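Local coordinates for structural PPIase-like protein L605 (Mimivirus, PDB 2OSE) that probably acts as a cyclophilin-type peptidyl-prolyl cis-trans isomerase, with cyclosporin A binding also expected, and assembles as a homotrimer, at residues Leu129-Tyr134 / Val168-Val173; Tyr89-Asp94 / Asp144-Ile149; Phe36-Pro41 / Tyr119-Glu124; Pro114-Tyr119 / Gly139-Asp144. All coordinates share one frame; numbering follows the deposited sequence.

Contact 1 of 4, residues Leu129-Tyr134 / Val168-Val173; sequences LSLVPY and VVIGQV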
loop_
_atom_site.group_PDB
_atom_site.type_symbol
_atom_site.label_atom_id
_atom_site.label_comp_id
_atom_site.label_asym_id
_atom_site.label_seq_id
_atom_site.Cartn_x
_atom_site.Cartn_y
_atom_site.Cartn_z
ATOM N N LEU A 129 6.234 -21.371 -12.300
ATOM C CA LEU A 129 6.243 -21.214 -10.852
ATOM C C LEU A 129 7.680 -20.991 -10.362
ATOM O O LEU A 129 8.586 -21.724 -10.778
ATOM C CB LEU A 129 5.735 -22.500 -10.156
ATOM C CG LEU A 129 5.849 -22.547 -8.619
ATOM C CD1 LEU A 129 4.827 -21.591 -7.993
ATOM C CD2 LEU A 129 5.683 -23.975 -8.086
ATOM N N SER A 130 7.863 -20.043 -9.444
ATOM C CA SER A 130 9.207 -19.739 -8.939
ATOM C C SER A 130 9.149 -19.360 -7.472
ATOM O O SER A 130 8.062 -19.085 -6.944
ATOM C CB SER A 130 9.894 -18.686 -9.823
ATOM O OG SER A 130 9.185 -17.438 -9.864
ATOM N N LEU A 131 10.289 -19.417 -6.785
ATOM C CA LEU A 131 10.322 -19.018 -5.374
ATOM C C LEU A 131 10.957 -17.626 -5.260
ATOM O O LEU A 131 11.922 -17.328 -5.926
ATOM C CB LEU A 131 11.067 -20.035 -4.495
ATOM C CG LEU A 131 10.441 -21.424 -4.429
ATOM C CD1 LEU A 131 11.322 -22.392 -3.600
ATOM C CD2 LEU A 131 8.983 -21.395 -3.897
ATOM N N VAL A 132 10.378 -16.783 -4.415
ATOM C CA VAL A 132 10.830 -15.397 -4.313
ATOM C C VAL A 132 11.912 -15.302 -3.212
ATOM O O VAL A 132 11.669 -15.703 -2.065
ATOM C CB VAL A 132 9.629 -14.458 -4.041
ATOM C CG1 VAL A 132 10.085 -12.979 -3.873
ATOM C CG2 VAL A 132 8.577 -14.587 -5.182
ATOM N N PRO A 133 13.109 -14.802 -3.569
ATOM C CA PRO A 133 14.177 -14.713 -2.575
ATOM C C PRO A 133 13.923 -13.581 -1.542
ATOM O O PRO A 133 13.104 -12.677 -1.766
ATOM C CB PRO A 133 15.418 -14.400 -3.415
ATOM C CG PRO A 133 14.894 -13.721 -4.626
ATOM C CD PRO A 133 13.521 -14.277 -4.886
ATOM N N TYR A 134 14.580 -13.690 -0.398
ATOM C CA TYR A 134 14.766 -12.536 0.499
ATOM C C TYR A 134 16.225 -12.511 1.019
ATOM O O TYR A 134 16.977 -13.469 0.808
ATOM C CB TYR A 134 13.752 -12.539 1.641
ATOM C CG TYR A 134 14.004 -13.558 2.720
ATOM C CD1 TYR A 134 14.769 -13.223 3.850
ATOM C CD2 TYR A 134 13.459 -14.840 2.648
ATOM C CE1 TYR A 134 14.986 -14.122 4.866
ATOM C CE2 TYR A 134 13.656 -15.754 3.668
ATOM C CZ TYR A 134 14.431 -15.390 4.772
ATOM O OH TYR A 134 14.647 -16.277 5.777
ATOM N N VAL A 168 13.951 -17.992 -8.710
ATOM C CA VAL A 168 14.292 -19.329 -9.242
ATOM C C VAL A 168 13.072 -20.200 -9.624
ATOM O O VAL A 168 12.233 -20.510 -8.784
ATOM C CB VAL A 168 15.229 -20.093 -8.246
ATOM C CG1 VAL A 168 14.516 -20.342 -6.917
ATOM C CG2 VAL A 168 15.714 -21.457 -8.854
ATOM N N VAL A 169 13.018 -20.586 -10.900
ATOM C CA VAL A 169 11.954 -21.422 -11.451
ATOM C C VAL A 169 12.036 -22.860 -10.914
ATOM O O VAL A 169 13.072 -23.536 -11.053
ATOM C CB VAL A 169 12.000 -21.426 -12.987
ATOM C CG1 VAL A 169 10.923 -22.385 -13.614
ATOM C CG2 VAL A 169 11.817 -20.037 -13.505
ATOM N N ILE A 170 10.938 -23.310 -10.321
ATOM C CA ILE A 170 10.827 -24.643 -9.721
ATOM C C ILE A 170 9.652 -25.475 -10.289
ATOM O O ILE A 170 9.439 -26.601 -9.837
ATOM C CB ILE A 170 10.686 -24.589 -8.174
ATOM C CG1 ILE A 170 9.464 -23.762 -7.737
ATOM C CG2 ILE A 170 11.995 -24.043 -7.470
ATOM C CD1 ILE A 170 8.989 -24.189 -6.383
ATOM N N GLY A 171 8.920 -24.940 -11.281
ATOM C CA GLY A 171 7.755 -25.648 -11.787
ATOM C C GLY A 171 7.060 -24.939 -12.916
ATOM O O GLY A 171 7.442 -23.822 -13.279
ATOM N N GLN A 172 6.012 -25.580 -13.461
ATOM C CA GLN A 172 5.187 -24.999 -14.542
ATOM C C GLN A 172 3.735 -25.398 -14.300
ATOM O O GLN A 172 3.472 -26.471 -13.817
ATOM C CB GLN A 172 5.594 -25.556 -15.912
ATOM C CG GLN A 172 5.368 -27.085 -16.014
ATOM C CD GLN A 172 5.697 -27.664 -17.384
ATOM O OE1 GLN A 172 4.990 -27.411 -18.378
ATOM N NE2 GLN A 172 6.767 -28.461 -17.446
ATOM N N VAL A 173 2.816 -24.559 -14.742
ATOM C CA VAL A 173 1.395 -24.833 -14.754
ATOM C C VAL A 173 1.110 -25.723 -15.952
ATOM O O VAL A 173 1.425 -25.339 -17.070
ATOM C CB VAL A 173 0.583 -23.497 -14.858
ATOM C CG1 VAL A 173 -0.923 -23.784 -15.011
ATOM C CG2 VAL A 173 0.825 -22.608 -13.603
#
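A classic beta bulge in the cyclophilin barrel places Ile170 and Gly171 together opposite Leu129, where strands 128-135 and 168-175 run antiparallel. The carbonyl of Leu129 serves both residues: Ile170 N reaches Leu129 O at 2.9 Å in a nearly straight bond (162°), while Gly171 N makes only a weak bond of 3.3 Å to Leu129 O. The return bond, from Leu129 N to Gly171 O, is 2.9 Å long, with the donor standing above the carbonyl plane. Past the bulge, Leu131 N meets Val168 O at 3.0 Å. The case illustrates how one extra residue can be absorbed while the strands stay paired. Ile170 holds CG1 between its backbone N and carbonyl carbon (chi1 58°), and CD1 beyond it touches both leucines, 3.7 Å from Leu129 CD2 and equally far from Leu131 CG. Leu131 lies across Ile170 at about a right angle. Ser130 and Val169 point to the other face of the sheet, where Ser130 OG is hydrogen-bonded to His123 NE2. Around the apolar group of Leu129, Leu131 and Ile170 gather Phe147 and Ile149 of strand 147-150, Ile33 and Leu35 of strand 26-35, and Phe47 and Val44 of helix 41-52.

Contact 2 of 4, residues Tyr89-Asp94 / Asp144-Ile149; sequences YIVSGD and DSTFMI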
loop_
_atom_site.group_PDB
_atom_site.type_symbol
_atom_site.label_atom_id
_atom_site.label_comp_id
_atom_site.label_asym_id
_atom_site.label_seq_id
_atom_site.Cartn_x
_atom_site.Cartn_y
_atom_site.Cartn_z
ATOM N N TYR A 89 2.943 -11.057 -13.371
ATOM C CA TYR A 89 2.964 -12.126 -12.341
ATOM C C TYR A 89 1.940 -11.957 -11.255
ATOM O O TYR A 89 1.360 -10.868 -11.084
ATOM C CB TYR A 89 4.359 -12.260 -11.681
ATOM C CG TYR A 89 4.947 -10.935 -11.167
ATOM C CD1 TYR A 89 4.445 -10.330 -10.013
ATOM C CD2 TYR A 89 6.019 -10.321 -11.830
ATOM C CE1 TYR A 89 4.986 -9.101 -9.534
ATOM C CE2 TYR A 89 6.564 -9.080 -11.360
ATOM C CZ TYR A 89 6.024 -8.499 -10.228
ATOM O OH TYR A 89 6.533 -7.301 -9.769
ATOM N N ILE A 90 1.736 -13.032 -10.493
ATOM C CA ILE A 90 1.019 -12.954 -9.226
ATOM C C ILE A 90 1.931 -13.619 -8.178
ATOM O O ILE A 90 2.729 -14.480 -8.534
ATOM C CB ILE A 90 -0.348 -13.670 -9.281
ATOM C CG1 ILE A 90 -0.184 -15.143 -9.691
ATOM C CG2 ILE A 90 -1.335 -12.922 -10.217
ATOM C CD1 ILE A 90 -1.501 -15.889 -9.694
ATOM N N VAL A 91 1.786 -13.242 -6.912
ATOM C CA VAL A 91 2.686 -13.716 -5.837
ATOM C C VAL A 91 1.861 -14.043 -4.616
ATOM O O VAL A 91 0.906 -13.332 -4.301
ATOM C CB VAL A 91 3.805 -12.668 -5.510
ATOM C CG1 VAL A 91 4.694 -13.163 -4.389
ATOM C CG2 VAL A 91 4.644 -12.419 -6.733
ATOM N N SER A 92 2.186 -15.150 -3.945
ATOM C CA SER A 92 1.491 -15.539 -2.732
ATOM C C SER A 92 2.454 -16.227 -1.756
ATOM O O SER A 92 3.640 -16.270 -2.018
ATOM C CB SER A 92 0.294 -16.450 -3.064
ATOM O OG SER A 92 -0.556 -16.594 -1.938
ATOM N N GLY A 93 1.945 -16.721 -0.626
ATOM C CA GLY A 93 2.766 -17.528 0.276
ATOM C C GLY A 93 2.854 -17.129 1.738
ATOM O O GLY A 93 3.605 -17.753 2.491
ATOM N N ASP A 94 2.107 -16.094 2.134
ATOM C CA ASP A 94 2.016 -15.679 3.548
ATOM C C ASP A 94 1.125 -16.623 4.326
ATOM O O ASP A 94 -0.044 -16.300 4.619
ATOM C CB ASP A 94 1.446 -14.269 3.659
ATOM C CG ASP A 94 2.506 -13.205 3.634
ATOM O OD1 ASP A 94 3.687 -13.502 3.312
ATOM O OD2 ASP A 94 2.143 -12.058 3.962
ATOM N N ASP A 144 11.577 -18.997 1.179
ATOM C CA ASP A 144 10.549 -19.474 2.072
ATOM C C ASP A 144 9.332 -19.958 1.232
ATOM O O ASP A 144 9.487 -20.370 0.064
ATOM C CB ASP A 144 10.226 -18.410 3.175
ATOM C CG ASP A 144 9.829 -17.035 2.613
ATOM O OD1 ASP A 144 9.396 -16.950 1.422
ATOM O OD2 ASP A 144 9.937 -16.020 3.382
ATOM N N SER A 145 8.156 -19.917 1.841
ATOM C CA SER A 145 6.884 -20.261 1.202
ATOM C C SER A 145 6.409 -19.302 0.087
ATOM O O SER A 145 5.442 -19.623 -0.627
ATOM C CB SER A 145 5.814 -20.332 2.289
ATOM O OG SER A 145 5.740 -19.092 2.996
ATOM N N THR A 146 7.047 -18.130 -0.018
ATOM C CA THR A 146 6.723 -17.096 -1.007
ATOM C C THR A 146 7.029 -17.514 -2.450
ATOM O O THR A 146 8.159 -17.843 -2.793
ATOM C CB THR A 146 7.479 -15.754 -0.729
ATOM O OG1 THR A 146 7.338 -15.417 0.664
ATOM C CG2 THR A 146 6.887 -14.608 -1.604
ATOM N N PHE A 147 6.003 -17.489 -3.295
ATOM C CA PHE A 147 6.151 -18.034 -4.629
ATOM C C PHE A 147 5.480 -17.123 -5.656
ATOM O O PHE A 147 4.558 -16.392 -5.337
ATOM C CB PHE A 147 5.588 -19.481 -4.678
ATOM C CG PHE A 147 4.071 -19.557 -4.654
ATOM C CD1 PHE A 147 3.338 -19.369 -5.827
ATOM C CD2 PHE A 147 3.390 -19.814 -3.479
ATOM C CE1 PHE A 147 1.969 -19.450 -5.820
ATOM C CE2 PHE A 147 1.997 -19.901 -3.451
ATOM C CZ PHE A 147 1.300 -19.718 -4.621
ATOM N N MET A 148 5.942 -17.202 -6.893
ATOM C CA MET A 148 5.467 -16.378 -7.969
ATOM C C MET A 148 5.023 -17.270 -9.132
ATOM O O MET A 148 5.661 -18.274 -9.410
ATOM C CB MET A 148 6.637 -15.521 -8.440
ATOM C CG MET A 148 6.306 -14.554 -9.572
ATOM S SD MET A 148 7.733 -13.664 -10.210
ATOM C CE MET A 148 7.959 -12.466 -8.852
ATOM N N ILE A 149 3.957 -16.856 -9.827
ATOM C CA ILE A 149 3.571 -17.465 -11.117
ATOM C C ILE A 149 3.495 -16.384 -12.168
ATOM O O ILE A 149 2.849 -15.322 -11.961
ATOM C CB ILE A 149 2.198 -18.245 -11.000
ATOM C CG1 ILE A 149 2.286 -19.332 -9.921
ATOM C CG2 ILE A 149 1.773 -18.825 -12.354
ATOM C CD1 ILE A 149 0.987 -20.078 -9.694
#
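Gly93 and Ser145 meet just beyond Ser92, the last residue of strand 89-92, and the glycine takes a backbone conformation with a positive phi (127°). Having no side chain, it lets the chain close on Thr146, with the two CA atoms 4.2 Å apart. Ser145 OG donates to Gly93 O at 2.6 Å, in the plane of that carbonyl, and is also bonded to Gly104 N. Next to it, Asp144 OD1 accepts from Thr146 N (3.0 Å), which makes an Asx turn, and from Thr146 OG1 (2.7 Å), both reaching it from one face of the carboxylate; the same oxygen is in a salt bridge with Arg193 of a second subunit. From here strands 89-92 and 147-150 run on as a regular antiparallel pair of the cyclophilin barrel, with two bonds joining Ser92 to Phe147 and two joining Ile90 to Ile149. Side chains alternate between the faces. On one, Ser92 CB sits 3.8 Å from Phe147 CZ, and Ile90 lies beside Ile149, pointing the same way. On the other, Met148 bends at chi3 (-75°) to bring CE over the centre of the Tyr89 ring, 4.1 Å from the centroid; its SD sits obliquely in a Met-aromatic contact, and the same CE touches Val91 CG2 at 3.9 Å.

Contact 3 of 4, residues Phe36-Pro41 / Tyr119-Glu124; sequences FRDAFP and YFYPHE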
loop_
_atom_site.group_PDB
_atom_site.type_symbol
_atom_site.label_atom_id
_atom_site.label_comp_id
_atom_site.label_asym_id
_atom_site.label_seq_id
_atom_site.Cartn_x
_atom_site.Cartn_y
_atom_site.Cartn_z
ATOM N N PHE A 36 9.790 -29.306 -10.451
ATOM C CA PHE A 36 11.050 -29.865 -10.949
ATOM C C PHE A 36 11.933 -29.977 -9.712
ATOM O O PHE A 36 12.625 -29.036 -9.370
ATOM C CB PHE A 36 11.720 -28.971 -12.002
ATOM C CG PHE A 36 10.776 -28.374 -13.060
ATOM C CD1 PHE A 36 9.847 -29.164 -13.750
ATOM C CD2 PHE A 36 10.860 -27.030 -13.382
ATOM C CE1 PHE A 36 9.017 -28.605 -14.715
ATOM C CE2 PHE A 36 10.055 -26.465 -14.343
ATOM C CZ PHE A 36 9.118 -27.245 -15.009
ATOM N N ARG A 37 11.858 -31.100 -9.007
ATOM C CA ARG A 37 12.568 -31.237 -7.741
ATOM C C ARG A 37 14.067 -31.040 -7.964
ATOM O O ARG A 37 14.718 -30.498 -7.076
ATOM C CB ARG A 37 12.289 -32.584 -7.075
ATOM C CG ARG A 37 12.727 -32.668 -5.608
ATOM C CD ARG A 37 12.714 -34.124 -5.120
ATOM N NE ARG A 37 12.899 -34.203 -3.671
ATOM C CZ ARG A 37 14.066 -34.454 -3.069
ATOM N NH1 ARG A 37 15.148 -34.638 -3.796
ATOM N NH2 ARG A 37 14.150 -34.494 -1.739
ATOM N N ASP A 38 14.582 -31.425 -9.153
ATOM C CA ASP A 38 16.017 -31.220 -9.534
ATOM C C ASP A 38 16.454 -29.760 -9.736
ATOM O O ASP A 38 17.629 -29.475 -9.969
ATOM C CB ASP A 38 16.475 -32.076 -10.749
ATOM C CG ASP A 38 15.759 -31.740 -12.078
ATOM O OD1 ASP A 38 15.418 -30.575 -12.398
ATOM O OD2 ASP A 38 15.579 -32.695 -12.871
ATOM N N ALA A 39 15.509 -28.839 -9.659
ATOM C CA ALA A 39 15.831 -27.431 -9.748
ATOM C C ALA A 39 16.349 -26.936 -8.396
ATOM O O ALA A 39 17.232 -26.077 -8.346
ATOM C CB ALA A 39 14.581 -26.630 -10.181
ATOM N N PHE A 40 15.790 -27.470 -7.313
ATOM C CA PHE A 40 15.908 -26.881 -5.984
ATOM C C PHE A 40 15.215 -27.790 -5.004
ATOM O O PHE A 40 14.077 -27.496 -4.586
ATOM C CB PHE A 40 15.189 -25.505 -5.969
ATOM C CG PHE A 40 15.433 -24.661 -4.749
ATOM C CD1 PHE A 40 16.155 -25.139 -3.647
ATOM C CD2 PHE A 40 14.899 -23.345 -4.701
ATOM C CE1 PHE A 40 16.352 -24.342 -2.518
ATOM C CE2 PHE A 40 15.094 -22.535 -3.584
ATOM C CZ PHE A 40 15.829 -23.021 -2.487
ATOM N N PRO A 41 15.868 -28.901 -4.599
ATOM C CA PRO A 41 15.196 -29.842 -3.723
ATOM C C PRO A 41 14.492 -29.322 -2.473
ATOM O O PRO A 41 13.336 -29.688 -2.217
ATOM C CB PRO A 41 16.320 -30.835 -3.363
ATOM C CG PRO A 41 17.155 -30.863 -4.563
ATOM C CD PRO A 41 17.211 -29.403 -4.990
ATOM N N TYR A 119 19.914 -28.830 -12.343
ATOM C CA TYR A 119 19.409 -28.098 -13.509
ATOM C C TYR A 119 18.839 -26.722 -13.185
ATOM O O TYR A 119 18.424 -26.456 -12.051
ATOM C CB TYR A 119 18.347 -28.910 -14.262
ATOM C CG TYR A 119 18.878 -30.179 -14.872
ATOM C CD1 TYR A 119 19.321 -30.203 -16.196
ATOM C CD2 TYR A 119 18.946 -31.365 -14.123
ATOM C CE1 TYR A 119 19.819 -31.378 -16.770
ATOM C CE2 TYR A 119 19.439 -32.545 -14.690
ATOM C CZ TYR A 119 19.867 -32.538 -16.010
ATOM O OH TYR A 119 20.356 -33.701 -16.579
ATOM N N PHE A 120 18.840 -25.881 -14.214
ATOM C CA PHE A 120 18.284 -24.556 -14.188
ATOM C C PHE A 120 17.220 -24.469 -15.279
ATOM O O PHE A 120 17.418 -24.983 -16.380
ATOM C CB PHE A 120 19.419 -23.561 -14.431
ATOM C CG PHE A 120 18.974 -22.208 -14.894
ATOM C CD1 PHE A 120 18.589 -21.248 -13.982
ATOM C CD2 PHE A 120 18.988 -21.889 -16.241
ATOM C CE1 PHE A 120 18.189 -19.990 -14.411
ATOM C CE2 PHE A 120 18.589 -20.636 -16.684
ATOM C CZ PHE A 120 18.195 -19.690 -15.771
ATOM N N TYR A 121 16.098 -23.820 -14.960
ATOM C CA TYR A 121 15.010 -23.587 -15.918
ATOM C C TYR A 121 14.886 -22.091 -16.191
ATOM O O TYR A 121 14.730 -21.305 -15.262
ATOM C CB TYR A 121 13.671 -24.174 -15.405
ATOM C CG TYR A 121 13.746 -25.667 -15.213
ATOM C CD1 TYR A 121 13.287 -26.549 -16.201
ATOM C CD2 TYR A 121 14.333 -26.212 -14.080
ATOM C CE1 TYR A 121 13.410 -27.938 -16.040
ATOM C CE2 TYR A 121 14.461 -27.599 -13.917
ATOM C CZ TYR A 121 13.991 -28.443 -14.907
ATOM O OH TYR A 121 14.116 -29.795 -14.722
ATOM N N PRO A 122 14.971 -21.689 -17.465
ATOM C CA PRO A 122 14.839 -20.258 -17.818
ATOM C C PRO A 122 13.484 -19.704 -17.375
ATOM O O PRO A 122 12.536 -20.494 -17.138
ATOM C CB PRO A 122 14.978 -20.234 -19.342
ATOM C CG PRO A 122 15.619 -21.589 -19.715
ATOM C CD PRO A 122 15.200 -22.559 -18.635
ATOM N N HIS A 123 13.416 -18.375 -17.214
ATOM C CA HIS A 123 12.266 -17.703 -16.579
ATOM C C HIS A 123 11.607 -16.778 -17.610
ATOM O O HIS A 123 11.393 -15.580 -17.369
ATOM C CB HIS A 123 12.751 -16.915 -15.332
ATOM C CG HIS A 123 11.732 -16.761 -14.231
ATOM N ND1 HIS A 123 10.370 -16.889 -14.429
ATOM C CD2 HIS A 123 11.888 -16.415 -12.928
ATOM C CE1 HIS A 123 9.736 -16.664 -13.290
ATOM N NE2 HIS A 123 10.636 -16.381 -12.363
ATOM N N GLU A 124 11.282 -17.349 -18.761
ATOM C CA GLU A 124 10.844 -16.577 -19.920
ATOM C C GLU A 124 9.399 -16.809 -20.396
ATOM O O GLU A 124 8.924 -16.127 -21.303
ATOM C CB GLU A 124 11.793 -16.884 -21.078
ATOM C CG GLU A 124 13.256 -16.914 -20.674
ATOM C CD GLU A 124 14.191 -16.923 -21.864
ATOM O OE1 GLU A 124 14.045 -17.806 -22.744
ATOM O OE2 GLU A 124 15.054 -16.021 -21.907
HETATM O O HOH W 1 17.775 -24.421 -10.332
#
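Phe36 and Tyr121 stack face to face, their centroids 4.1 Å apart and their planes at 23°. The overlap is uneven: Phe36 CD2 lies over the centre of the tyrosine ring, whereas Tyr121 CE1 falls toward the rim of the phenylalanine. Apolar packing extends the stack, for Phe36 CB and Ala39 CB both approach Tyr121 CE2, at 3.6 Å and 3.9 Å. Direct hydrogen bonding adds a second kind of restraint. Tyr121 OH donates to Asp38 OD1 at 2.8 Å, on the syn lone pair, with the carboxylate only 8° from the plane of the ring. Asp38 holds CG between its backbone N and carbonyl carbon (chi1 64°), and its OD1 lies at the edge of the Tyr121 ring, in its plane. A stack across the face and a bond in the plane are complementary, and together they should limit both tilt and rotation of the ring. At the backbone, Tyr119 N reaches Asp38 O in a straight but weak bond of 3.4 Å. Water provides the third link, donating to Ala39 O at 2.6 Å and to Tyr119 O at 2.7 Å. The contact thus joins the 3-10 turn between strand 26-35 and helix 41-52 to the loop leading into strand 128-135. Phe40 occupies the N-cap position, just before helix 41-52, and Tyr121 also rests on Val169 of strand 168-175.

Contact 4 of 4, residues Pro114-Tyr119 / Gly139-Asp144; sequences PVFGDY and GNRYYD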
loop_
_atom_site.group_PDB
_atom_site.type_symbol
_atom_site.label_atom_id
_atom_site.label_comp_id
_atom_site.label_asym_id
_atom_site.label_seq_id
_atom_site.Cartn_x
_atom_site.Cartn_y
_atom_site.Cartn_z
ATOM N N PRO A 114 20.046 -21.301 -0.494
ATOM C CA PRO A 114 20.017 -21.414 -1.933
ATOM C C PRO A 114 20.861 -22.599 -2.421
ATOM O O PRO A 114 21.793 -22.426 -3.197
ATOM C CB PRO A 114 20.572 -20.060 -2.420
ATOM C CG PRO A 114 21.332 -19.470 -1.246
ATOM C CD PRO A 114 20.999 -20.263 -0.020
ATOM N N VAL A 115 20.512 -23.797 -1.971
ATOM C CA VAL A 115 21.192 -24.993 -2.469
ATOM C C VAL A 115 20.385 -25.575 -3.612
ATOM O O VAL A 115 19.433 -26.305 -3.373
ATOM C CB VAL A 115 21.381 -26.078 -1.373
ATOM C CG1 VAL A 115 22.218 -27.230 -1.933
ATOM C CG2 VAL A 115 22.048 -25.510 -0.141
ATOM N N PHE A 116 20.773 -25.247 -4.836
ATOM C CA PHE A 116 20.021 -25.645 -6.026
ATOM C C PHE A 116 20.466 -26.989 -6.574
ATOM O O PHE A 116 21.563 -27.487 -6.264
ATOM C CB PHE A 116 20.093 -24.587 -7.135
ATOM C CG PHE A 116 19.595 -23.229 -6.713
ATOM C CD1 PHE A 116 18.585 -23.104 -5.764
ATOM C CD2 PHE A 116 20.138 -22.078 -7.267
ATOM C CE1 PHE A 116 18.123 -21.853 -5.367
ATOM C CE2 PHE A 116 19.685 -20.825 -6.867
ATOM C CZ PHE A 116 18.665 -20.719 -5.915
ATOM N N GLY A 117 19.607 -27.576 -7.398
ATOM C CA GLY A 117 19.883 -28.889 -7.917
ATOM C C GLY A 117 20.740 -28.778 -9.142
ATOM O O GLY A 117 21.356 -27.730 -9.409
ATOM N N ASP A 118 20.741 -29.867 -9.902
ATOM C CA ASP A 118 21.608 -30.045 -11.056
ATOM C C ASP A 118 21.192 -29.235 -12.281
ATOM O O ASP A 118 22.029 -28.987 -13.164
ATOM C CB ASP A 118 21.727 -31.546 -11.415
ATOM C CG ASP A 118 20.539 -32.398 -10.915
ATOM O OD1 ASP A 118 20.521 -33.627 -11.206
ATOM O OD2 ASP A 118 19.632 -31.875 -10.212
ATOM N N TYR A 119 19.914 -28.830 -12.343
ATOM C CA TYR A 119 19.409 -28.098 -13.509
ATOM C C TYR A 119 18.839 -26.722 -13.185
ATOM O O TYR A 119 18.424 -26.456 -12.051
ATOM C CB TYR A 119 18.347 -28.910 -14.262
ATOM C CG TYR A 119 18.878 -30.179 -14.872
ATOM C CD1 TYR A 119 19.321 -30.203 -16.196
ATOM C CD2 TYR A 119 18.946 -31.365 -14.123
ATOM C CE1 TYR A 119 19.819 -31.378 -16.770
ATOM C CE2 TYR A 119 19.439 -32.545 -14.690
ATOM C CZ TYR A 119 19.867 -32.538 -16.010
ATOM O OH TYR A 119 20.356 -33.701 -16.579
ATOM N N GLY A 139 23.063 -9.937 4.484
ATOM C CA GLY A 139 23.084 -9.843 3.041
ATOM C C GLY A 139 23.014 -11.224 2.397
ATOM O O GLY A 139 23.235 -11.353 1.198
ATOM N N ASN A 140 22.729 -12.259 3.183
ATOM C CA ASN A 140 22.651 -13.614 2.630
ATOM C C ASN A 140 21.226 -13.902 2.096
ATOM O O ASN A 140 20.247 -13.559 2.739
ATOM C CB ASN A 140 23.025 -14.683 3.674
ATOM C CG ASN A 140 24.465 -14.528 4.243
ATOM O OD1 ASN A 140 25.397 -14.107 3.556
ATOM N ND2 ASN A 140 24.627 -14.914 5.499
ATOM N N ARG A 141 21.162 -14.584 0.953
ATOM C CA ARG A 141 19.928 -14.990 0.266
ATOM C C ARG A 141 19.277 -16.251 0.848
ATOM O O ARG A 141 19.952 -17.252 1.093
ATOM C CB ARG A 141 20.272 -15.169 -1.224
ATOM C CG ARG A 141 19.165 -15.719 -2.138
ATOM C CD ARG A 141 19.522 -15.536 -3.603
ATOM N NE ARG A 141 20.241 -16.676 -4.214
ATOM C CZ ARG A 141 21.530 -16.671 -4.596
ATOM N NH1 ARG A 141 22.295 -15.587 -4.450
ATOM N NH2 ARG A 141 22.066 -17.760 -5.143
ATOM N N TYR A 142 17.965 -16.198 1.067
ATOM C CA TYR A 142 17.179 -17.345 1.528
ATOM C C TYR A 142 15.817 -17.376 0.823
ATOM O O TYR A 142 15.427 -16.412 0.200
ATOM C CB TYR A 142 16.967 -17.346 3.051
ATOM C CG TYR A 142 18.230 -17.634 3.862
ATOM C CD1 TYR A 142 18.713 -18.956 4.036
ATOM C CD2 TYR A 142 18.963 -16.583 4.437
ATOM C CE1 TYR A 142 19.897 -19.210 4.778
ATOM C CE2 TYR A 142 20.160 -16.833 5.176
ATOM C CZ TYR A 142 20.609 -18.135 5.332
ATOM O OH TYR A 142 21.759 -18.353 6.064
ATOM N N TYR A 143 15.112 -18.494 0.965
ATOM C CA TYR A 143 13.796 -18.678 0.391
ATOM C C TYR A 143 12.860 -19.144 1.463
ATOM O O TYR A 143 13.279 -19.600 2.545
ATOM C CB TYR A 143 13.836 -19.662 -0.780
ATOM C CG TYR A 143 14.674 -19.165 -1.915
ATOM C CD1 TYR A 143 14.102 -18.467 -2.974
ATOM C CD2 TYR A 143 16.043 -19.377 -1.938
ATOM C CE1 TYR A 143 14.864 -18.005 -4.005
ATOM C CE2 TYR A 143 16.815 -18.906 -2.959
ATOM C CZ TYR A 143 16.228 -18.210 -3.988
ATOM O OH TYR A 143 16.987 -17.762 -5.043
ATOM N N ASP A 144 11.577 -18.997 1.179
ATOM C CA ASP A 144 10.549 -19.474 2.072
ATOM C C ASP A 144 9.332 -19.958 1.232
ATOM O O ASP A 144 9.487 -20.370 0.064
ATOM C CB ASP A 144 10.226 -18.410 3.175
ATOM C CG ASP A 144 9.829 -17.035 2.613
ATOM O OD1 ASP A 144 9.396 -16.950 1.422
ATOM O OD2 ASP A 144 9.937 -16.020 3.382
#
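Phe116 and Tyr143 cross at about a right angle as side chains, yet their rings meet obliquely, with planes 62° apart and centroids 6.0 Å apart. Phe116 CZ does the touching, 3.5 Å from Tyr143 OH and 3.9 Å from Tyr143 CE2, and the hydroxyl lies at the edge of the phenylalanine ring. Pro114 approaches the tyrosine along another line: its CB lies in the plane of the ring, 4.0 Å from Tyr143 CE2. The proline also faces Arg141, whose chain turns at chi3 (91°) to set NE 3.8 Å from Pro114 CB, with Pro114 CG over one face of the guanidinium. A surface arginine can in this way pack through its flat face while its charge is met elsewhere; here NE is in a salt bridge with Asp166, whose backbone O is also hydrogen-bonded to Tyr143 OH. Both aromatic rings pack edge-to-face with Phe40, just before helix 41-52, and Tyr143 further touches Leu131 and Pro133 of strand 128-135, next to the short strand 141-142.

Contacts 1 and 2 share one antiparallel sheet, their centres 8 Å apart, and are joined directly where strands 128-135 and 147-150 pair through Ser130 N to Met148 O and Val132 N to Thr146 O. Contact 3 also lies about 8 Å from contact 1, centre to centre, and meets it through Ile170 O and Phe36 N; it is about 16 Å from contact 2. Contact 4, about 11 Å from contacts 1 and 3, shares Asp144 with contact 2 and Tyr119 with contact 3. Along the chain, 36-41 and 119-124 close before 129-134 pairs with 168-173, while most other pairs interleave. The long loop before strand 128-135 is thereby tied to the barrel; contacts 1, 2 and 4 reach a second subunit of the trimer.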